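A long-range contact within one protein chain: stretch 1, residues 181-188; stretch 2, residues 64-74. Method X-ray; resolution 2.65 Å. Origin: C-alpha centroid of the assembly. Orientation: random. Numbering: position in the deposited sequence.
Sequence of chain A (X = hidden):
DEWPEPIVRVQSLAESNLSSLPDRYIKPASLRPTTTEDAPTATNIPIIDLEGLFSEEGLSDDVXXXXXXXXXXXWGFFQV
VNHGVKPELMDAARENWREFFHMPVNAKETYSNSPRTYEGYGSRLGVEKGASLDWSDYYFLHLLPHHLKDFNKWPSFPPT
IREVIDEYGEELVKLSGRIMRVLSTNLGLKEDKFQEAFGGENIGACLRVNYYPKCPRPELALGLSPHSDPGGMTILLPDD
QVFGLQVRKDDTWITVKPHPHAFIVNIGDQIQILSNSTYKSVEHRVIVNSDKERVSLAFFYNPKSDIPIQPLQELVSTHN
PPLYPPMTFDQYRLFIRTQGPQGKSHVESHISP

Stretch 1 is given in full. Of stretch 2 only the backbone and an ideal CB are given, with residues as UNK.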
# COMPACT_ATOMS: atom_id res chain seq x y z
N ARG A 181 -14.99 -3.73 10.82
CA ARG A 181 -15.81 -4.11 11.97
C ARG A 181 -15.01 -4.90 12.99
O ARG A 181 -15.23 -4.77 14.20
CB ARG A 181 -17.03 -4.90 11.50
CG ARG A 181 -17.94 -4.14 10.56
CD ARG A 181 -19.37 -4.63 10.63
NE ARG A 181 -19.48 -6.05 10.32
CZ ARG A 181 -19.67 -6.54 9.09
NH1 ARG A 181 -19.78 -5.71 8.06
NH2 ARG A 181 -19.75 -7.85 8.90
N VAL A 182 -14.07 -5.73 12.53
CA VAL A 182 -13.22 -6.45 13.47
C VAL A 182 -12.23 -5.50 14.13
O VAL A 182 -11.98 -5.59 15.34
CB VAL A 182 -12.51 -7.62 12.75
CG1 VAL A 182 -11.51 -8.30 13.69
CG2 VAL A 182 -13.52 -8.62 12.22
N LEU A 183 -11.66 -4.57 13.36
CA LEU A 183 -10.72 -3.61 13.93
C LEU A 183 -11.39 -2.76 15.01
O LEU A 183 -10.79 -2.51 16.07
CB LEU A 183 -10.15 -2.72 12.83
CG LEU A 183 -9.24 -3.39 11.79
CD1 LEU A 183 -8.70 -2.36 10.82
CD2 LEU A 183 -8.11 -4.13 12.48
N SER A 184 -12.62 -2.31 14.75
CA SER A 184 -13.36 -1.51 15.73
C SER A 184 -13.64 -2.32 16.99
O SER A 184 -13.38 -1.86 18.11
CB SER A 184 -14.68 -1.03 15.13
OG SER A 184 -14.49 -0.19 14.01
N THR A 185 -14.23 -3.51 16.82
CA THR A 185 -14.62 -4.33 17.96
C THR A 185 -13.41 -4.65 18.84
O THR A 185 -13.50 -4.58 20.07
CB THR A 185 -15.28 -5.60 17.45
OG1 THR A 185 -16.57 -5.29 16.93
CG2 THR A 185 -15.41 -6.62 18.56
N ASN A 186 -12.27 -4.97 18.22
CA ASN A 186 -11.09 -5.31 19.00
C ASN A 186 -10.62 -4.16 19.89
O ASN A 186 -9.88 -4.40 20.84
CB ASN A 186 -9.96 -5.76 18.07
CG ASN A 186 -9.97 -7.25 17.82
OD1 ASN A 186 -10.04 -8.04 18.76
ND2 ASN A 186 -9.91 -7.65 16.55
N LEU A 187 -11.04 -2.93 19.61
CA LEU A 187 -10.76 -1.81 20.48
C LEU A 187 -11.88 -1.56 21.48
O LEU A 187 -11.88 -0.51 22.14
CB LEU A 187 -10.51 -0.54 19.66
CG LEU A 187 -9.22 -0.49 18.83
CD1 LEU A 187 -9.12 0.81 18.03
CD2 LEU A 187 -8.00 -0.69 19.71
N GLY A 188 -12.82 -2.48 21.61
CA GLY A 188 -13.93 -2.30 22.53
C GLY A 188 -14.92 -1.24 22.10
O GLY A 188 -15.63 -0.69 22.95
N UNK A 64 -8.90 -16.04 17.82
CA UNK A 64 -8.43 -15.28 16.67
C UNK A 64 -8.63 -13.79 16.88
O UNK A 64 -7.80 -12.98 16.45
CB UNK A 64 -9.15 -15.73 15.40
N UNK A 65 -9.72 -13.40 17.55
CA UNK A 65 -9.92 -11.99 17.87
C UNK A 65 -8.77 -11.47 18.72
O UNK A 65 -8.32 -10.33 18.54
CB UNK A 65 -11.25 -11.78 18.59
N UNK A 66 -8.26 -12.30 19.62
CA UNK A 66 -7.06 -11.92 20.36
C UNK A 66 -5.84 -11.88 19.45
O UNK A 66 -4.98 -11.00 19.59
CB UNK A 66 -6.82 -12.89 21.52
N UNK A 67 -5.76 -12.80 18.49
CA UNK A 67 -4.60 -12.84 17.59
C UNK A 67 -4.62 -11.65 16.64
O UNK A 67 -3.58 -11.01 16.41
CB UNK A 67 -4.58 -14.15 16.80
N UNK A 68 -5.78 -11.36 16.05
CA UNK A 68 -5.91 -10.21 15.16
C UNK A 68 -5.51 -8.93 15.89
O UNK A 68 -4.72 -8.12 15.39
CB UNK A 68 -7.34 -10.10 14.63
N UNK A 69 -6.06 -8.73 17.09
CA UNK A 69 -5.73 -7.54 17.87
C UNK A 69 -4.27 -7.57 18.32
O UNK A 69 -3.63 -6.52 18.38
CB UNK A 69 -6.65 -7.43 19.08
N UNK A 70 -3.73 -8.76 18.61
CA UNK A 70 -2.31 -8.85 18.92
C UNK A 70 -1.46 -8.45 17.72
O UNK A 70 -0.41 -7.82 17.88
CB UNK A 70 -1.95 -10.27 19.37
N UNK A 71 -1.90 -8.81 16.51
CA UNK A 71 -1.14 -8.46 15.32
C UNK A 71 -1.19 -6.96 15.04
O UNK A 71 -0.17 -6.33 14.73
CB UNK A 71 -1.67 -9.24 14.11
N UNK A 72 -2.38 -6.36 15.17
CA UNK A 72 -2.54 -4.95 14.86
C UNK A 72 -1.81 -4.05 15.85
O UNK A 72 -1.48 -2.91 15.50
CB UNK A 72 -4.03 -4.59 14.83
N UNK A 73 -1.56 -4.53 17.07
CA UNK A 73 -0.93 -3.70 18.09
C UNK A 73 0.59 -3.80 18.07
O UNK A 73 1.28 -2.80 18.30
CB UNK A 73 -1.45 -4.09 19.47
N UNK A 74 1.14 -4.98 17.81
CA UNK A 74 2.57 -5.17 17.86
C UNK A 74 3.25 -5.24 16.50
O UNK A 74 4.41 -4.86 16.36
CB UNK A 74 2.88 -6.45 18.64

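Stretch 2 is helical throughout, and its axis passes that of helix 181-186 at 10.0 Å, nearly at a right angle (88°). Positions spaced three or four apart do most of the work, with Asn186 near the middle.

Position 64 finds nothing of stretch 1 within 5.5 Å of its CB; the contact asks for no particular residue. Ile64 makes no contact.

At position 65, CA-to-CB points sideways, but the CB lies 3.9 Å from Asn186 OD1, and the methyls of Val182 and Thr185 lie farther along. An apolar chain of some length would suit, a flexible methionine or a shorter, branched leucine. Met65 sends its CE to 3.7 Å from Val182 CG1 and 3.9 Å from Thr185 CG2. Its backbone O sits 2.9 Å from Asn186 OD1, a close approach of two acceptors and no hydrogen bond.

Positions 66 and 67 point away, so almost any helix-compatible residue would do; Ala66 and Arg67 make no contact here.

Position 68 points toward stretch 1, its CB 4.0 Å from Asn186 ND2 and 4.6 Å from Val182 CG1. Valine, leucine or isoleucine would fit beside that methyl. Ile68 places CD1 3.8 Å from Val182 CG1, while its CG2 approaches Asn186 ND2 at 3.8 Å.

Position 69 makes the closest CA-CA approach, with its CA 5.9 Å from the CA of Asn186 and its ideal CB 3.5 Å from Asn186 OD1. So tight a meeting favours a small residue: glycine, alanine or serine. Ser69 keeps CB against that oxygen and turns OG, with chi1 in t, along its own helix.

Positions 70 and 71 are out of reach; they hold Glu70 and Ala71.

Position 72 points toward Leu183, whose CD2 lies 4.7 Å from the CB. A modest apolar side chain, valine or cysteine for example, suits the distance. Cys72, in the m rotamer, brings SG to 3.6 Å from Leu183 CD2.

Position 73 starts sideways with nothing near its CB, but a long chain could reach the carbonyl of Asn186; arginine reaches best, with lysine at the limit of its length. Arg73 extends so that NH2 lies 3.5 Å from Asn186 O, which sits at the guanidinium edge, and 4.0 Å from Leu187 CD2. A weak hydrogen bond from Arg73 NE to Ser69 OG, 2.9 Å, helps tie the arm to its own helix.

Position 74 is out of reach, with room for a CB; it is Gly74.

Stretch 2 (64-74) IMARISEACRG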
# COMPACT_ATOMS: atom_id res chain seq x y z
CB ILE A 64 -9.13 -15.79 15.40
CG1 ILE A 64 -10.61 -15.39 15.37
CG2 ILE A 64 -9.05 -17.27 15.41
CD1 ILE A 64 -10.94 -14.25 14.43
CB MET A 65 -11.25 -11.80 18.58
CG MET A 65 -12.01 -10.58 18.11
SD MET A 65 -12.74 -10.82 16.49
CE MET A 65 -13.78 -9.36 16.39
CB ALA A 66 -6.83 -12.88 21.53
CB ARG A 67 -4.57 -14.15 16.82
CG ARG A 67 -4.29 -15.37 17.66
CD ARG A 67 -4.69 -16.63 16.92
NE ARG A 67 -4.31 -16.55 15.51
CZ ARG A 67 -3.67 -17.51 14.85
NH1 ARG A 67 -3.32 -18.63 15.49
NH2 ARG A 67 -3.36 -17.36 13.57
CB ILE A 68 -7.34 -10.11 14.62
CG1 ILE A 68 -7.70 -11.32 13.76
CG2 ILE A 68 -7.53 -8.82 13.83
CD1 ILE A 68 -9.13 -11.30 13.30
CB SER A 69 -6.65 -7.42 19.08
OG SER A 69 -6.00 -6.76 20.14
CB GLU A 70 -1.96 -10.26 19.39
CG GLU A 70 -0.81 -10.33 20.39
CD GLU A 70 -1.15 -9.67 21.72
OE1 GLU A 70 -0.88 -8.46 21.88
OE2 GLU A 70 -1.67 -10.37 22.62
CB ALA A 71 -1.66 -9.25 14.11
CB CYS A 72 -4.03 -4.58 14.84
SG CYS A 72 -4.99 -5.47 13.59
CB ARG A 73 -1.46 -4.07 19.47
CG ARG A 73 -2.93 -3.77 19.68
CD ARG A 73 -3.45 -4.43 20.95
NE ARG A 73 -4.89 -4.24 21.12
CZ ARG A 73 -5.44 -3.62 22.16
NH1 ARG A 73 -4.67 -3.13 23.13
NH2 ARG A 73 -6.76 -3.49 22.24
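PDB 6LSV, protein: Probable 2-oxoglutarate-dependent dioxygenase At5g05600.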